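Peroxisomal catalase (Pichia angusta, PDB 2XQ1) probably degrades the hydrogen peroxide made by peroxisomal oxidases to water and oxygen, working as a haem-containing homotetramer. Local coordinates at residues S88-L92 / F128-D132; M189-N194 / S457-V462. All blocks are in the same frame, centred on the assembly; numbering follows the deposited sequence.

Contact 1: residues S88-L92 / F128-D132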
ATOM      1  N   SER O  88     -35.852  18.138  -5.665  1.00 44.16           N
ATOM      2  CA  SER O  88     -36.515  17.088  -4.855  1.00 43.97           C
ATOM      3  C   SER O  88     -35.689  16.496  -3.698  1.00 43.37           C
ATOM      4  O   SER O  88     -36.152  15.581  -3.015  1.00 42.94           O
ATOM      5  CB  SER O  88     -36.977  15.932  -5.772  1.00 44.26           C
ATOM      6  OG  SER O  88     -35.900  15.086  -6.199  1.00 45.33           O
ATOM      7  N   ALA O  89     -34.469  16.994  -3.498  1.00 43.02           N
ATOM      8  CA  ALA O  89     -33.535  16.374  -2.549  1.00 42.88           C
ATOM      9  C   ALA O  89     -34.125  16.322  -1.155  1.00 42.67           C
ATOM     10  O   ALA O  89     -34.671  17.318  -0.680  1.00 42.95           O
ATOM     11  CB  ALA O  89     -32.196  17.120  -2.531  1.00 42.80           C
ATOM     12  N   LYS O  90     -34.008  15.161  -0.517  1.00 42.47           N
ATOM     13  CA  LYS O  90     -34.517  14.934   0.833  1.00 42.44           C
ATOM     14  C   LYS O  90     -34.091  15.958   1.878  1.00 41.87           C
ATOM     15  O   LYS O  90     -34.886  16.340   2.711  1.00 42.31           O
ATOM     16  CB  LYS O  90     -34.145  13.536   1.327  1.00 42.69           C
ATOM     17  CG  LYS O  90     -35.264  12.507   1.230  1.00 44.42           C
ATOM     18  CD  LYS O  90     -35.185  11.540   2.422  1.00 47.63           C
ATOM     19  CE  LYS O  90     -36.340  10.526   2.448  1.00 49.35           C
ATOM     20  NZ  LYS O  90     -36.309   9.649   1.230  1.00 49.65           N
ATOM     21  N   PHE O  91     -32.847  16.409   1.859  1.00 41.46           N
ATOM     22  CA  PHE O  91     -32.408  17.311   2.924  1.00 40.75           C
ATOM     23  C   PHE O  91     -33.006  18.703   2.778  1.00 41.57           C
ATOM     24  O   PHE O  91     -32.939  19.505   3.702  1.00 41.82           O
ATOM     25  CB  PHE O  91     -30.876  17.327   3.063  1.00 39.82           C
ATOM     26  CG  PHE O  91     -30.176  18.180   2.062  1.00 37.04           C
ATOM     27  CD1 PHE O  91     -30.001  17.749   0.746  1.00 35.28           C
ATOM     28  CD2 PHE O  91     -29.672  19.421   2.432  1.00 34.77           C
ATOM     29  CE1 PHE O  91     -29.335  18.562  -0.193  1.00 34.01           C
ATOM     30  CE2 PHE O  91     -29.008  20.228   1.511  1.00 33.84           C
ATOM     31  CZ  PHE O  91     -28.838  19.793   0.191  1.00 33.08           C
ATOM     32  N   LEU O  92     -33.591  18.965   1.612  1.00 42.65           N
ATOM     33  CA  LEU O  92     -34.266  20.224   1.314  1.00 43.79           C
ATOM     34  C   LEU O  92     -35.786  20.054   1.332  1.00 45.45           C
ATOM     35  O   LEU O  92     -36.512  20.996   1.045  1.00 46.13           O
ATOM     36  CB  LEU O  92     -33.817  20.789  -0.042  1.00 42.99           C
ATOM     37  CG  LEU O  92     -32.332  21.079  -0.295  1.00 41.33           C
ATOM     38  CD1 LEU O  92     -32.067  21.386  -1.751  1.00 38.95           C
ATOM     39  CD2 LEU O  92     -31.812  22.197   0.576  1.00 39.87           C
ATOM     40  N   PHE O 128     -22.417  16.893   3.467  1.00 28.56           N
ATOM     41  CA  PHE O 128     -23.739  16.849   4.084  1.00 28.54           C
ATOM     42  C   PHE O 128     -24.165  15.390   4.316  1.00 28.94           C
ATOM     43  O   PHE O 128     -24.244  14.587   3.359  1.00 28.68           O
ATOM     44  CB  PHE O 128     -24.778  17.509   3.173  1.00 28.69           C
ATOM     45  CG  PHE O 128     -24.541  18.952   2.891  1.00 28.63           C
ATOM     46  CD1 PHE O 128     -23.413  19.373   2.187  1.00 30.37           C
ATOM     47  CD2 PHE O 128     -25.478  19.885   3.275  1.00 28.63           C
ATOM     48  CE1 PHE O 128     -23.212  20.716   1.899  1.00 31.22           C
ATOM     49  CE2 PHE O 128     -25.297  21.221   3.006  1.00 29.72           C
ATOM     50  CZ  PHE O 128     -24.161  21.647   2.312  1.00 30.84           C
ATOM     51  N   TYR O 129     -24.461  15.066   5.580  1.00 29.47           N
ATOM     52  CA  TYR O 129     -24.956  13.738   5.980  1.00 30.16           C
ATOM     53  C   TYR O 129     -26.462  13.633   5.854  1.00 30.96           C
ATOM     54  O   TYR O 129     -27.146  13.762   6.844  1.00 31.55           O
ATOM     55  CB  TYR O 129     -24.556  13.431   7.441  1.00 29.88           C
ATOM     56  CG  TYR O 129     -23.059  13.426   7.651  1.00 28.41           C
ATOM     57  CD1 TYR O 129     -22.287  12.305   7.303  1.00 27.44           C
ATOM     58  CD2 TYR O 129     -22.413  14.546   8.143  1.00 27.32           C
ATOM     59  CE1 TYR O 129     -20.920  12.293   7.451  1.00 26.64           C
ATOM     60  CE2 TYR O 129     -21.036  14.553   8.309  1.00 27.48           C
ATOM     61  CZ  TYR O 129     -20.289  13.412   7.954  1.00 27.17           C
ATOM     62  OH  TYR O 129     -18.916  13.394   8.084  1.00 25.78           O
ATOM     63  N   THR O 130     -26.980  13.393   4.656  1.00 31.93           N
ATOM     64  CA  THR O 130     -28.415  13.370   4.451  1.00 33.18           C
ATOM     65  C   THR O 130     -29.021  11.973   4.596  1.00 34.23           C
ATOM     66  O   THR O 130     -28.309  10.984   4.641  1.00 34.30           O
ATOM     67  CB  THR O 130     -28.737  13.850   3.055  1.00 33.65           C
ATOM     68  OG1 THR O 130     -28.676  12.736   2.145  1.00 33.78           O
ATOM     69  CG2 THR O 130     -27.755  14.937   2.632  1.00 32.40           C
ATOM     70  N   GLU O 131     -30.350  11.903   4.638  1.00 35.67           N
ATOM     71  CA  GLU O 131     -31.071  10.623   4.705  1.00 36.80           C
ATOM     72  C   GLU O 131     -30.987   9.825   3.388  1.00 35.94           C
ATOM     73  O   GLU O 131     -31.300   8.644   3.337  1.00 36.21           O
ATOM     74  CB  GLU O 131     -32.541  10.856   5.068  1.00 37.63           C
ATOM     75  CG  GLU O 131     -32.756  11.721   6.303  1.00 42.28           C
ATOM     76  CD  GLU O 131     -34.053  12.567   6.218  1.00 48.61           C
ATOM     77  OE1 GLU O 131     -34.310  13.196   5.142  1.00 50.07           O
ATOM     78  OE2 GLU O 131     -34.807  12.614   7.249  1.00 50.34           O
ATOM     79  N   ASP O 132     -30.560  10.463   2.319  1.00 35.07           N
ATOM     80  CA  ASP O 132     -30.398   9.755   1.059  1.00 34.57           C
ATOM     81  C   ASP O 132     -28.923   9.515   0.678  1.00 33.36           C
ATOM     82  O   ASP O 132     -28.635   9.313  -0.496  1.00 33.05           O
ATOM     83  CB  ASP O 132     -31.085  10.549  -0.059  1.00 35.51           C
ATOM     84  CG  ASP O 132     -32.514  10.071  -0.354  1.00 37.18           C
ATOM     85  OD1 ASP O 132     -32.969   9.077   0.255  1.00 38.93           O
ATOM     86  OD2 ASP O 132     -33.174  10.695  -1.218  1.00 38.61           O
TER
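Lys-90, the first residue of a short 3-10 turn, lays its side chain across those of Glu-131 and Asp-132 at about a right angle to each. Its methylene CD rests on OE1 of Glu-131 at 3.3 Å, while bends at chi2 and chi4 (62°) carry the ammonium group over to Asp-132, where NZ forms a salt bridge with OD1 at 3.5 Å. Lower on the same chain, Lys-90 CG lies 3.7 Å from Asp-132 OD2, so the aliphatic part packs against the carboxylate whose charge the tip pairs with. The carboxylate of Glu-131 is itself engaged by Lys-97. An asparagine in place of Asp-132 would probably cost the ammonium of Lys-90 its salt-bridge partner, leaving only the more distant carboxylate of Glu-131 in this contact. Next in the turn, Phe-91 meets the Thr-130 methyl and the Phe-128 ring: its CB touches Thr-130 CG2 at 4.0 Å, and its ring lies oblique to that of Phe-128, centroids 5.5 Å apart and planes at 54°. Chi1 of Thr-130 (87°) puts CG2 anti to the carbonyl carbon, while OG1 accepts from Asp-132 N at 3.0 Å in an ST turn and also bonds Gly-133 O. The contact thus lays the loop between strands 70-79 and 98-107 against the end of strand 122-130, with Phe-77, Thr-99 and Leu-135 of adjoining strands also packing on Phe-91.

Contact 2: residues M189-N194 / S457-V462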
ATOM      1  N   MET O 189      -6.758  36.822 -13.244  1.00 39.17           N
ATOM      2  CA  MET O 189      -7.048  38.166 -12.788  1.00 40.40           C
ATOM      3  C   MET O 189      -7.564  38.169 -11.334  1.00 40.17           C
ATOM      4  O   MET O 189      -7.158  38.998 -10.514  1.00 40.15           O
ATOM      5  CB  MET O 189      -8.003  38.846 -13.772  1.00 40.83           C
ATOM      6  CG  MET O 189      -7.305  39.279 -15.079  1.00 43.22           C
ATOM      7  SD  MET O 189      -8.418  40.057 -16.278  1.00 48.21           S
ATOM      8  CE  MET O 189      -8.602  41.684 -15.565  1.00 48.15           C
ATOM      9  N   TYR O 190      -8.445  37.225 -11.017  1.00 39.91           N
ATOM     10  CA  TYR O 190      -8.927  37.090  -9.659  1.00 39.59           C
ATOM     11  C   TYR O 190      -7.721  36.828  -8.793  1.00 39.36           C
ATOM     12  O   TYR O 190      -7.518  37.498  -7.780  1.00 39.91           O
ATOM     13  CB  TYR O 190      -9.913  35.930  -9.532  1.00 39.45           C
ATOM     14  CG  TYR O 190     -11.341  36.299  -9.816  1.00 40.44           C
ATOM     15  CD1 TYR O 190     -11.765  36.530 -11.125  1.00 42.18           C
ATOM     16  CD2 TYR O 190     -12.284  36.407  -8.779  1.00 41.77           C
ATOM     17  CE1 TYR O 190     -13.107  36.866 -11.421  1.00 44.11           C
ATOM     18  CE2 TYR O 190     -13.642  36.738  -9.050  1.00 43.49           C
ATOM     19  CZ  TYR O 190     -14.050  36.969 -10.393  1.00 44.49           C
ATOM     20  OH  TYR O 190     -15.362  37.305 -10.746  1.00 44.63           O
ATOM     21  N   LEU O 191      -6.908  35.865  -9.211  1.00 38.48           N
ATOM     22  CA  LEU O 191      -5.814  35.388  -8.396  1.00 37.96           C
ATOM     23  C   LEU O 191      -4.856  36.511  -8.006  1.00 38.62           C
ATOM     24  O   LEU O 191      -4.308  36.528  -6.902  1.00 38.57           O
ATOM     25  CB  LEU O 191      -5.070  34.283  -9.134  1.00 37.21           C
ATOM     26  CG  LEU O 191      -3.786  33.785  -8.494  1.00 34.94           C
ATOM     27  CD1 LEU O 191      -4.106  33.062  -7.228  1.00 33.89           C
ATOM     28  CD2 LEU O 191      -3.127  32.887  -9.456  1.00 33.53           C
ATOM     29  N   PHE O 192      -4.643  37.448  -8.912  1.00 39.24           N
ATOM     30  CA  PHE O 192      -3.665  38.475  -8.634  1.00 39.99           C
ATOM     31  C   PHE O 192      -4.283  39.771  -8.147  1.00 40.95           C
ATOM     32  O   PHE O 192      -3.582  40.661  -7.703  1.00 41.25           O
ATOM     33  CB  PHE O 192      -2.727  38.677  -9.817  1.00 39.45           C
ATOM     34  CG  PHE O 192      -1.659  37.622  -9.916  1.00 38.64           C
ATOM     35  CD1 PHE O 192      -0.448  37.766  -9.247  1.00 37.93           C
ATOM     36  CD2 PHE O 192      -1.858  36.469 -10.668  1.00 37.84           C
ATOM     37  CE1 PHE O 192       0.542  36.779  -9.332  1.00 36.17           C
ATOM     38  CE2 PHE O 192      -0.852  35.484 -10.761  1.00 35.87           C
ATOM     39  CZ  PHE O 192       0.333  35.648 -10.093  1.00 35.17           C
ATOM     40  N   SER O 193      -5.604  39.865  -8.205  1.00 42.19           N
ATOM     41  CA  SER O 193      -6.284  40.935  -7.517  1.00 43.45           C
ATOM     42  C   SER O 193      -6.136  40.545  -6.053  1.00 44.03           C
ATOM     43  O   SER O 193      -5.575  39.494  -5.731  1.00 44.12           O
ATOM     44  CB  SER O 193      -7.755  40.985  -7.917  1.00 43.30           C
ATOM     45  OG  SER O 193      -8.474  39.968  -7.227  1.00 45.09           O
ATOM     46  N   ASN O 194      -6.645  41.367  -5.158  1.00 44.81           N
ATOM     47  CA  ASN O 194      -6.454  41.067  -3.766  1.00 45.53           C
ATOM     48  C   ASN O 194      -7.273  39.874  -3.307  1.00 45.07           C
ATOM     49  O   ASN O 194      -7.094  39.387  -2.200  1.00 45.43           O
ATOM     50  CB  ASN O 194      -6.734  42.304  -2.921  1.00 46.23           C
ATOM     51  CG  ASN O 194      -5.644  43.339  -3.033  1.00 47.69           C
ATOM     52  OD1 ASN O 194      -4.458  43.011  -3.145  1.00 49.46           O
ATOM     53  ND2 ASN O 194      -6.035  44.600  -2.991  1.00 49.54           N
ATOM     54  N   SER O 457      -3.393  47.294  -7.444  1.00 57.26           N
ATOM     55  CA  SER O 457      -2.951  46.116  -6.718  1.00 55.67           C
ATOM     56  C   SER O 457      -2.662  44.949  -7.641  1.00 54.27           C
ATOM     57  O   SER O 457      -1.600  44.319  -7.543  1.00 54.18           O
ATOM     58  CB  SER O 457      -3.985  45.696  -5.693  1.00 55.83           C
ATOM     59  OG  SER O 457      -3.804  46.454  -4.519  1.00 56.42           O
ATOM     60  N   LEU O 458      -3.613  44.648  -8.519  1.00 52.41           N
ATOM     61  CA  LEU O 458      -3.425  43.577  -9.491  1.00 51.08           C
ATOM     62  C   LEU O 458      -2.134  43.793 -10.264  1.00 50.85           C
ATOM     63  O   LEU O 458      -1.344  42.873 -10.400  1.00 50.27           O
ATOM     64  CB  LEU O 458      -4.608  43.490 -10.447  1.00 50.66           C
ATOM     65  CG  LEU O 458      -4.612  42.407 -11.525  1.00 49.01           C
ATOM     66  CD1 LEU O 458      -6.028  42.142 -12.012  1.00 47.39           C
ATOM     67  CD2 LEU O 458      -3.725  42.788 -12.699  1.00 47.79           C
ATOM     68  N   VAL O 459      -1.923  45.021 -10.738  1.00 51.07           N
ATOM     69  CA  VAL O 459      -0.694  45.395 -11.445  1.00 51.33           C
ATOM     70  C   VAL O 459       0.554  45.141 -10.584  1.00 51.63           C
ATOM     71  O   VAL O 459       1.511  44.531 -11.049  1.00 51.69           O
ATOM     72  CB  VAL O 459      -0.749  46.861 -11.944  1.00 51.30           C
ATOM     73  CG1 VAL O 459       0.555  47.268 -12.574  1.00 51.88           C
ATOM     74  CG2 VAL O 459      -1.897  47.071 -12.922  1.00 50.77           C
ATOM     75  N   LYS O 460       0.531  45.572  -9.326  1.00 52.21           N
ATOM     76  CA  LYS O 460       1.689  45.408  -8.436  1.00 52.92           C
ATOM     77  C   LYS O 460       1.955  43.937  -8.124  1.00 52.24           C
ATOM     78  O   LYS O 460       3.111  43.496  -8.036  1.00 52.30           O
ATOM     79  CB  LYS O 460       1.503  46.210  -7.129  1.00 53.90           C
ATOM     80  CG  LYS O 460       2.823  46.506  -6.362  1.00 56.55           C
ATOM     81  CD  LYS O 460       2.607  47.155  -4.988  1.00 59.75           C
ATOM     82  CE  LYS O 460       2.368  48.671  -5.113  1.00 61.46           C
ATOM     83  NZ  LYS O 460       1.881  49.247  -3.812  1.00 62.68           N
ATOM     84  N   ASN O 461       0.875  43.183  -7.966  1.00 51.33           N
ATOM     85  CA  ASN O 461       0.981  41.783  -7.607  1.00 50.59           C
ATOM     86  C   ASN O 461       1.516  40.933  -8.742  1.00 50.23           C
ATOM     87  O   ASN O 461       2.375  40.076  -8.521  1.00 50.31           O
ATOM     88  CB  ASN O 461      -0.349  41.253  -7.082  1.00 50.21           C
ATOM     89  CG  ASN O 461      -0.714  41.852  -5.750  1.00 50.26           C
ATOM     90  OD1 ASN O 461       0.150  42.124  -4.926  1.00 51.63           O
ATOM     91  ND2 ASN O 461      -1.993  42.069  -5.532  1.00 49.42           N
ATOM     92  N   VAL O 462       1.016  41.190  -9.951  1.00 49.93           N
ATOM     93  CA  VAL O 462       1.474  40.515 -11.164  1.00 49.63           C
ATOM     94  C   VAL O 462       2.899  40.952 -11.454  1.00 50.81           C
ATOM     95  O   VAL O 462       3.706  40.160 -11.975  1.00 51.16           O
ATOM     96  CB  VAL O 462       0.596  40.863 -12.376  1.00 49.03           C
ATOM     97  CG1 VAL O 462       1.194  40.315 -13.659  1.00 48.25           C
ATOM     98  CG2 VAL O 462      -0.781  40.302 -12.178  1.00 48.32           C
TER
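The end of helix 185-192 docks here against helix 454-466 of the C-terminal helical region, and the carbonyl of Phe-192 is at the centre of the join. Asn-461 ND2 donates to Phe-192 O at 3.0 Å with an N-H...O angle of 157°; the oxygen lies close to the amide plane of Asn-461, although the donor is tilted 25° from the carbonyl plane. The same oxygen receives a CA-H...O contact from Leu-458 CA at 3.4 Å, so the carbonyl has one hydrogen bond and a weaker contact from the second helix. Having CG of Asn-461 anti to the carbonyl carbon, beside its backbone N, directs the amide to this oxygen. Beyond it, the amide of Asn-194 crosses that of Asn-461 with planes 68° apart, and Asn-194 ND2 makes a weak hydrogen bond to Ser-457 OG at 3.3 Å; that hydroxyl also bonds Gly-453 O. Apolar contacts make up the rest of the interface. Val-462 CG2 lies against Phe-192 CB (3.5 Å) and CG, the two side chains crossing at about a right angle, and Leu-458 CD1 comes within 4.2 Å of Met-189 CB. Trp-175 meets the Phe-192 ring, while Phe-481 touches both Met-189 and Val-462. Buried helix packing, with a side-chain amide holding the carbonyl of a terminating helix, here joins the catalase core to the C-terminal helical domain found in many catalases.

Contacts 1 and 2 lie on opposite sides of the chain's centre, with their own centres about 39 Å apart and their nearest atoms about 22 Å apart, so neither touches the other. They come in series: contact 1 closes within the first strands of the antiparallel beta-barrel, before contact 2 opens at helix 185-192. No strand or helix is common to both. Contact 1 is local, joining a loop to a barrel strand only 36 residues on, whereas contact 2 spans 263 residues and brings the C-terminal helices back onto the core. One packs the loop between two barrel strands against a third, and the other ties the two sequence-family regions together.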